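Local coordinates for uncharacterized protein DUF1470 (Jannaschia sp. CCS1, PDB 3H0N), which is of uncharacterised function but, with its ABATE domain and treble-clef zinc finger, may act as a transcription regulator, at residues 97-103 and 113-119; 5-9 and 110-114. One frame throughout, in Å; residues are numbered along the deposited sequence. Where two conformers were deposited one is given.

Interaction 1 of 2, residues 97-103 and 113-119; sequences PATPELA and HHHPLDA. With NI (nickel (II) ion), chain C; ACT (acetate ion), chain H; ACT (acetate ion), chain J.
Glu101 and His113 form an antiparallel hydrogen-bonded pair at the end of the hairpin of strands 101-104 and 110-113, and the close packing starts there. Glu101 N to His113 O and His113 N to Glu101 O both measure 2.9 Å. Beyond the pair the chains stay close without further backbone bonds: Pro100 CA sets a C-H against His113 O at 3.1 Å, and Pro97 CB packs on Pro116 CD at 3.6 Å. Pro97 and His115 also touch helix 121-138, while Pro100 packs on Ala98 of the second subunit.

The outer side is looser and wetter. Glu101 is extended, with CG anti to the backbone N (chi1 -177°), which carries OE1 to Leu117 N at 3.0 Å; the N-H arrives from above the carboxylate plane. Water 1 links OE1 to Asp118 N. In one of its two conformers Leu117 crosses the glutamate at about a right angle and sets CD2 near Ala103 CB, so this packing is only partial. With an alanine at Glu101, Leu117 N would probably lose its acceptor and the 116-119 turn its side-chain hydrogen bond to the strand.

His113 ND1 and His115 NE2 bind nickel at 2.5 and 2.4 Å. His115 ND1 donates to Pro116 O, and His113 NE2 donates to water 2. In both rings one nitrogen thus binds the metal and the other donates an N-H, which is consistent with a fixed ring orientation at the nickel.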
loop_
_atom_site.group_PDB
_atom_site.type_symbol
_atom_site.label_atom_id
_atom_site.label_comp_id
_atom_site.label_asym_id
_atom_site.label_seq_id
_atom_site.Cartn_x
_atom_site.Cartn_y
_atom_site.Cartn_z
ATOM N N PRO A 97 -15.627 -3.763 2.802
ATOM C CA PRO A 97 -14.680 -3.688 3.917
ATOM C C PRO A 97 -13.237 -3.604 3.446
ATOM O O PRO A 97 -12.656 -4.595 3.022
ATOM C CB PRO A 97 -14.971 -4.982 4.726
ATOM C CG PRO A 97 -16.306 -5.476 4.234
ATOM C CD PRO A 97 -16.437 -5.004 2.837
ATOM N N ALA A 98 -12.647 -2.412 3.617
ATOM C CA ALA A 98 -11.313 -2.148 3.127
ATOM C C ALA A 98 -10.300 -1.796 4.231
ATOM O O ALA A 98 -9.165 -1.446 3.913
ATOM C CB ALA A 98 -11.353 -1.079 2.057
ATOM N N THR A 99 -10.694 -1.983 5.499
ATOM C CA THR A 99 -9.772 -1.787 6.596
ATOM C C THR A 99 -8.673 -2.845 6.465
ATOM O O THR A 99 -8.952 -4.046 6.446
ATOM C CB THR A 99 -10.464 -1.999 7.952
ATOM O OG1 THR A 99 -11.532 -1.047 8.109
ATOM C CG2 THR A 99 -9.466 -1.893 9.142
ATOM N N PRO A 100 -7.407 -2.406 6.455
ATOM C CA PRO A 100 -6.336 -3.406 6.409
ATOM C C PRO A 100 -6.121 -4.157 7.710
ATOM O O PRO A 100 -6.439 -3.644 8.792
ATOM C CB PRO A 100 -5.112 -2.607 6.043
ATOM C CG PRO A 100 -5.547 -1.244 5.770
ATOM C CD PRO A 100 -6.901 -1.044 6.321
ATOM N N GLU A 101 -5.535 -5.337 7.594
ATOM C CA GLU A 101 -5.277 -6.200 8.746
ATOM C C GLU A 101 -4.049 -7.063 8.453
ATOM O O GLU A 101 -3.979 -7.745 7.421
ATOM C CB GLU A 101 -6.521 -7.074 9.050
ATOM C CG GLU A 101 -6.348 -7.950 10.293
ATOM C CD GLU A 101 -7.591 -8.747 10.723
ATOM O OE1 GLU A 101 -8.705 -8.424 10.273
ATOM O OE2 GLU A 101 -7.433 -9.677 11.582
ATOM N N LEU A 102 -3.126 -7.090 9.422
ATOM C CA LEU A 102 -1.991 -7.993 9.398
ATOM C C LEU A 102 -2.375 -9.377 9.847
ATOM O O LEU A 102 -3.085 -9.533 10.840
ATOM C CB LEU A 102 -0.876 -7.465 10.301
ATOM C CG LEU A 102 -0.154 -6.199 9.862
ATOM C CD1 LEU A 102 0.508 -5.529 11.067
ATOM C CD2 LEU A 102 0.860 -6.526 8.759
ATOM N N ALA A 103 -1.838 -10.384 9.164
ATOM C CA ALA A 103 -2.003 -11.776 9.610
ATOM C C ALA A 103 -0.848 -12.611 9.141
ATOM O O ALA A 103 -0.168 -12.246 8.179
ATOM C CB ALA A 103 -3.339 -12.350 9.076
ATOM N N HIS A 113 -3.182 -7.586 4.676
ATOM C CA HIS A 113 -4.387 -7.832 3.888
ATOM C C HIS A 113 -5.141 -6.546 3.764
ATOM O O HIS A 113 -5.271 -5.807 4.716
ATOM C CB HIS A 113 -5.242 -8.875 4.587
ATOM C CG HIS A 113 -4.570 -10.206 4.656
ATOM N ND1 HIS A 113 -4.724 -11.168 3.671
ATOM C CD2 HIS A 113 -3.690 -10.719 5.551
ATOM C CE1 HIS A 113 -3.973 -12.218 3.977
ATOM N NE2 HIS A 113 -3.333 -11.973 5.111
ATOM N N HIS A 114 -5.669 -6.254 2.579
ATOM C CA HIS A 114 -6.394 -5.010 2.310
ATOM C C HIS A 114 -7.888 -5.185 2.484
ATOM O O HIS A 114 -8.699 -4.733 1.675
ATOM C CB HIS A 114 -5.974 -4.490 0.941
ATOM C CG HIS A 114 -4.580 -4.020 0.965
ATOM N ND1 HIS A 114 -3.517 -4.830 0.651
ATOM C CD2 HIS A 114 -4.062 -2.859 1.404
ATOM C CE1 HIS A 114 -2.393 -4.155 0.850
ATOM N NE2 HIS A 114 -2.696 -2.950 1.310
ATOM N N HIS A 115 -8.204 -5.806 3.614
ATOM C CA HIS A 115 -9.568 -6.102 4.048
ATOM C C HIS A 115 -9.428 -6.729 5.435
ATOM O O HIS A 115 -8.392 -7.311 5.752
ATOM C CB HIS A 115 -10.243 -7.114 3.103
ATOM C CG HIS A 115 -9.493 -8.400 3.035
ATOM N ND1 HIS A 115 -9.787 -9.468 3.851
ATOM C CD2 HIS A 115 -8.424 -8.778 2.294
ATOM C CE1 HIS A 115 -8.905 -10.425 3.646
ATOM N NE2 HIS A 115 -8.082 -10.037 2.681
ATOM N N PRO A 116 -10.504 -6.692 6.249
ATOM C CA PRO A 116 -10.524 -7.461 7.492
ATOM C C PRO A 116 -10.672 -8.938 7.212
ATOM O O PRO A 116 -11.307 -9.292 6.218
ATOM C CB PRO A 116 -11.745 -6.905 8.217
ATOM C CG PRO A 116 -12.585 -6.372 7.179
ATOM C CD PRO A 116 -11.710 -5.900 6.062
ATOM N N LEU A 117 -10.121 -9.812 8.049
ATOM C CA LEU A 117 -10.240 -11.256 7.772
ATOM C C LEU A 117 -11.682 -11.767 7.900
ATOM O O LEU A 117 -12.067 -12.783 7.301
ATOM C CB LEU A 117 -9.273 -12.087 8.612
ATOM C CG LEU A 117 -7.891 -12.264 7.958
ATOM C CD1 LEU A 117 -7.292 -10.935 7.504
ATOM C CD2 LEU A 117 -6.949 -13.019 8.894
ATOM N N ASP A 118 -12.543 -11.052 8.617
ATOM C CA ASP A 118 -13.958 -11.444 8.605
ATOM C C ASP A 118 -14.828 -10.989 7.395
ATOM O O ASP A 118 -16.070 -11.085 7.431
ATOM C CB ASP A 118 -14.608 -11.097 9.945
ATOM C CG ASP A 118 -14.943 -9.625 10.090
ATOM O OD1 ASP A 118 -14.409 -8.780 9.347
ATOM O OD2 ASP A 118 -15.754 -9.318 10.984
ATOM N N ALA A 119 -14.220 -10.521 6.316
ATOM C CA ALA A 119 -14.984 -10.139 5.160
ATOM C C ALA A 119 -15.664 -11.317 4.436
ATOM O O ALA A 119 -15.190 -12.432 4.504
ATOM C CB ALA A 119 -14.081 -9.381 4.178
HETATM NI NI NI C . -6.064 -10.698 1.604
HETATM C C ACT H . -4.354 -8.237 -0.222
HETATM O O ACT H . -3.512 -7.300 -0.243
HETATM O OXT ACT H . -5.324 -8.259 0.596
HETATM C CH3 ACT H . -4.167 -9.361 -1.177
HETATM C C ACT J . -14.672 -2.364 7.370
HETATM O O ACT J . -13.688 -1.804 6.842
HETATM O OXT ACT J . -15.795 -2.169 6.810
HETATM C CH3 ACT J . -14.508 -3.204 8.601
HETATM O O HOH W 1 -11.188 -9.483 11.122
HETATM O O HOH W 2 -1.545 -13.798 6.134
#

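Interaction 2 of 2, residues 5-9 and 110-114; sequences DSYER and WRLHH. With NI (nickel (II) ion), chain C; ACT (acetate ion), chain H; GOL (glycerol), chain F.
Tyr7 reaches from the segment ahead of helix 10-22 to strand 110-113, and its hydroxyl makes the one direct hydrogen bond between 5-9 and 110-114. Tyr7 OH donates to Leu112 O at 2.9 Å, coming from above the carbonyl plane. With CG anti to the backbone N (chi1 175°), the ring points its hydroxyl end at the strand.

The aromatic contacts use different parts of that side chain. Arg111 CD sits over the centre of the Tyr7 ring, 3.8 Å from its centroid and only 8° off the normal, a CH-pi contact. The two side chains run past each other in opposite directions, with ring and guanidinium planes not far from parallel. Against His113 the pairing is edge-to-face, centroids 5.8 Å apart and planes at 79°: Tyr7 OH lies over the imidazole face, offset toward its rim.

Charge is coupled indirectly. Glu8 OE2 and Arg111 NH1 are 4.3 Å apart, beyond a salt bridge, and water 3 bridges them, donating to the carboxylate and accepting from NH1. A glycerol, probably from the crystallisation liquor, also joins them: its O2 donates to Glu8 OE1 and accepts from Arg111 NH1. The guanidinium's direct ionic partner is Asp105, which holds NE.

The contact thus joins the N-terminal segment to strand 110-113 of the hairpin, next to the nickel ligand His113. Arg9, at the N-cap position of helix 10-22, is salt-bridged to Glu136 of helix 121-138, while Leu112 packs on Leu102 of strand 101-104 and on Ala134 of the second subunit.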
loop_
_atom_site.group_PDB
_atom_site.type_symbol
_atom_site.label_atom_id
_atom_site.label_comp_id
_atom_site.label_asym_id
_atom_site.label_seq_id
_atom_site.Cartn_x
_atom_site.Cartn_y
_atom_site.Cartn_z
ATOM N N ASP A 5 3.153 -11.036 -10.157
ATOM C CA ASP A 5 2.764 -12.283 -9.481
ATOM C C ASP A 5 2.952 -12.257 -7.957
ATOM O O ASP A 5 2.634 -13.247 -7.279
ATOM C CB ASP A 5 3.561 -13.495 -10.027
ATOM C CG ASP A 5 2.995 -14.041 -11.322
ATOM O OD1 ASP A 5 1.915 -13.599 -11.751
ATOM O OD2 ASP A 5 3.642 -14.912 -11.935
ATOM N N SER A 6 3.509 -11.171 -7.439
ATOM C CA SER A 6 3.779 -11.081 -6.033
ATOM C C SER A 6 2.488 -10.897 -5.262
ATOM O O SER A 6 1.458 -10.444 -5.758
ATOM C CB SER A 6 4.708 -9.911 -5.745
ATOM O OG SER A 6 4.104 -8.700 -5.967
ATOM N N TYR A 7 2.574 -11.222 -3.990
ATOM C CA TYR A 7 1.469 -10.973 -3.090
ATOM C C TYR A 7 1.045 -9.517 -3.175
ATOM O O TYR A 7 -0.128 -9.190 -3.147
ATOM C CB TYR A 7 1.825 -11.363 -1.620
ATOM C CG TYR A 7 0.736 -10.993 -0.645
ATOM C CD1 TYR A 7 -0.359 -11.836 -0.413
ATOM C CD2 TYR A 7 0.757 -9.769 -0.028
ATOM C CE1 TYR A 7 -1.384 -11.436 0.461
ATOM C CE2 TYR A 7 -0.262 -9.355 0.799
ATOM C CZ TYR A 7 -1.332 -10.188 1.044
ATOM O OH TYR A 7 -2.377 -9.793 1.842
ATOM N N GLU A 8 2.017 -8.630 -3.198
ATOM C CA GLU A 8 1.780 -7.198 -3.151
ATOM C C GLU A 8 0.988 -6.657 -4.334
ATOM O O GLU A 8 0.340 -5.614 -4.212
ATOM C CB GLU A 8 3.133 -6.442 -3.058
ATOM C CG GLU A 8 3.794 -6.588 -1.711
ATOM C CD GLU A 8 4.509 -7.931 -1.482
ATOM O OE1 GLU A 8 4.762 -8.723 -2.432
ATOM O OE2 GLU A 8 4.876 -8.177 -0.304
ATOM N N ARG A 9 1.022 -7.361 -5.460
ATOM C CA ARG A 9 0.266 -6.960 -6.653
ATOM C C ARG A 9 -0.943 -7.859 -6.896
ATOM O O ARG A 9 -1.486 -7.881 -8.014
ATOM C CB ARG A 9 1.121 -6.947 -7.888
ATOM C CG ARG A 9 2.359 -6.183 -7.765
ATOM C CD ARG A 9 2.124 -4.757 -7.479
ATOM N NE ARG A 9 3.444 -4.175 -7.209
ATOM C CZ ARG A 9 3.694 -2.893 -6.947
ATOM N NH1 ARG A 9 2.718 -1.988 -6.944
ATOM N NH2 ARG A 9 4.953 -2.520 -6.716
ATOM N N TRP A 110 4.304 -12.885 7.545
ATOM C CA TRP A 110 3.349 -11.833 7.833
ATOM C C TRP A 110 2.970 -11.102 6.547
ATOM O O TRP A 110 3.827 -10.788 5.707
ATOM C CB TRP A 110 3.952 -10.809 8.798
ATOM C CG TRP A 110 4.062 -11.319 10.145
ATOM C CD1 TRP A 110 5.163 -11.925 10.725
ATOM C CD2 TRP A 110 3.030 -11.349 11.134
ATOM N NE1 TRP A 110 4.871 -12.288 12.001
ATOM C CE2 TRP A 110 3.575 -11.954 12.294
ATOM C CE3 TRP A 110 1.695 -10.924 11.163
ATOM C CZ2 TRP A 110 2.825 -12.143 13.443
ATOM C CZ3 TRP A 110 0.958 -11.103 12.316
ATOM C CH2 TRP A 110 1.523 -11.711 13.439
ATOM N N ARG A 111 1.678 -10.842 6.388
ATOM C CA ARG A 111 1.109 -10.163 5.223
ATOM C C ARG A 111 0.180 -9.072 5.671
ATOM O O ARG A 111 -0.547 -9.244 6.653
ATOM C CB ARG A 111 0.316 -11.108 4.341
ATOM C CG ARG A 111 0.987 -12.396 3.930
ATOM C CD ARG A 111 1.920 -12.121 2.844
ATOM N NE ARG A 111 2.495 -13.364 2.317
ATOM C CZ ARG A 111 3.514 -13.366 1.466
ATOM N NH1 ARG A 111 4.040 -12.226 1.047
ATOM N NH2 ARG A 111 4.015 -14.530 1.050
ATOM N N LEU A 112 0.152 -7.974 4.923
ATOM C CA LEU A 112 -0.880 -6.941 5.098
ATOM C C LEU A 112 -2.014 -7.245 4.144
ATOM O O LEU A 112 -1.827 -7.207 2.914
ATOM C CB LEU A 112 -0.344 -5.541 4.823
ATOM C CG LEU A 112 -1.320 -4.388 5.102
ATOM C CD1 LEU A 112 -1.869 -4.367 6.562
ATOM C CD2 LEU A 112 -0.713 -3.048 4.736
ATOM N N HIS A 113 -3.182 -7.586 4.676
ATOM C CA HIS A 113 -4.387 -7.832 3.888
ATOM C C HIS A 113 -5.141 -6.546 3.764
ATOM O O HIS A 113 -5.271 -5.807 4.716
ATOM C CB HIS A 113 -5.242 -8.875 4.587
ATOM C CG HIS A 113 -4.570 -10.206 4.656
ATOM N ND1 HIS A 113 -4.724 -11.168 3.671
ATOM C CD2 HIS A 113 -3.690 -10.719 5.551
ATOM C CE1 HIS A 113 -3.973 -12.218 3.977
ATOM N NE2 HIS A 113 -3.333 -11.973 5.111
ATOM N N HIS A 114 -5.669 -6.254 2.579
ATOM C CA HIS A 114 -6.394 -5.010 2.310
ATOM C C HIS A 114 -7.888 -5.185 2.484
ATOM O O HIS A 114 -8.699 -4.733 1.675
ATOM C CB HIS A 114 -5.974 -4.490 0.941
ATOM C CG HIS A 114 -4.580 -4.020 0.965
ATOM N ND1 HIS A 114 -3.517 -4.830 0.651
ATOM C CD2 HIS A 114 -4.062 -2.859 1.404
ATOM C CE1 HIS A 114 -2.393 -4.155 0.850
ATOM N NE2 HIS A 114 -2.696 -2.950 1.310
HETATM NI NI NI C . -6.064 -10.698 1.604
HETATM C C ACT H . -4.354 -8.237 -0.222
HETATM O O ACT H . -3.512 -7.300 -0.243
HETATM O OXT ACT H . -5.324 -8.259 0.596
HETATM C CH3 ACT H . -4.167 -9.361 -1.177
HETATM C C1 GOL F . 7.351 -9.991 0.486
HETATM O O1 GOL F . 7.384 -8.586 0.220
HETATM C C2 GOL F . 7.173 -10.881 -0.757
HETATM O O2 GOL F . 5.805 -11.113 -1.056
HETATM C C3 GOL F . 7.838 -12.249 -0.552
HETATM O O3 GOL F . 7.021 -13.178 0.156
HETATM O O HOH W 3 3.671 -9.394 1.691
#

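Interactions 1 and 2 share His113 and His114, and their centres lie about 11 Å apart on the same two-stranded hairpin. Interaction 1 is partly buried and local: nine residues lie between its segments, and 532 Å², both sides summed, is buried between segment 97-103, which runs into strand 101-104, and the loop leading to helix 121-138. Interaction 2 is a surface contact with 100 residues between its segments, burying 221 Å² likewise summed. Backbone pairing and proline packing characterise the first, whose 113-119 segment supplies both nickel ligands; a tyrosine side chain and solvent-mediated charge coupling, the second. His113 gives its ring edge to nickel and one face to Tyr7, and both contacts reach the second subunit.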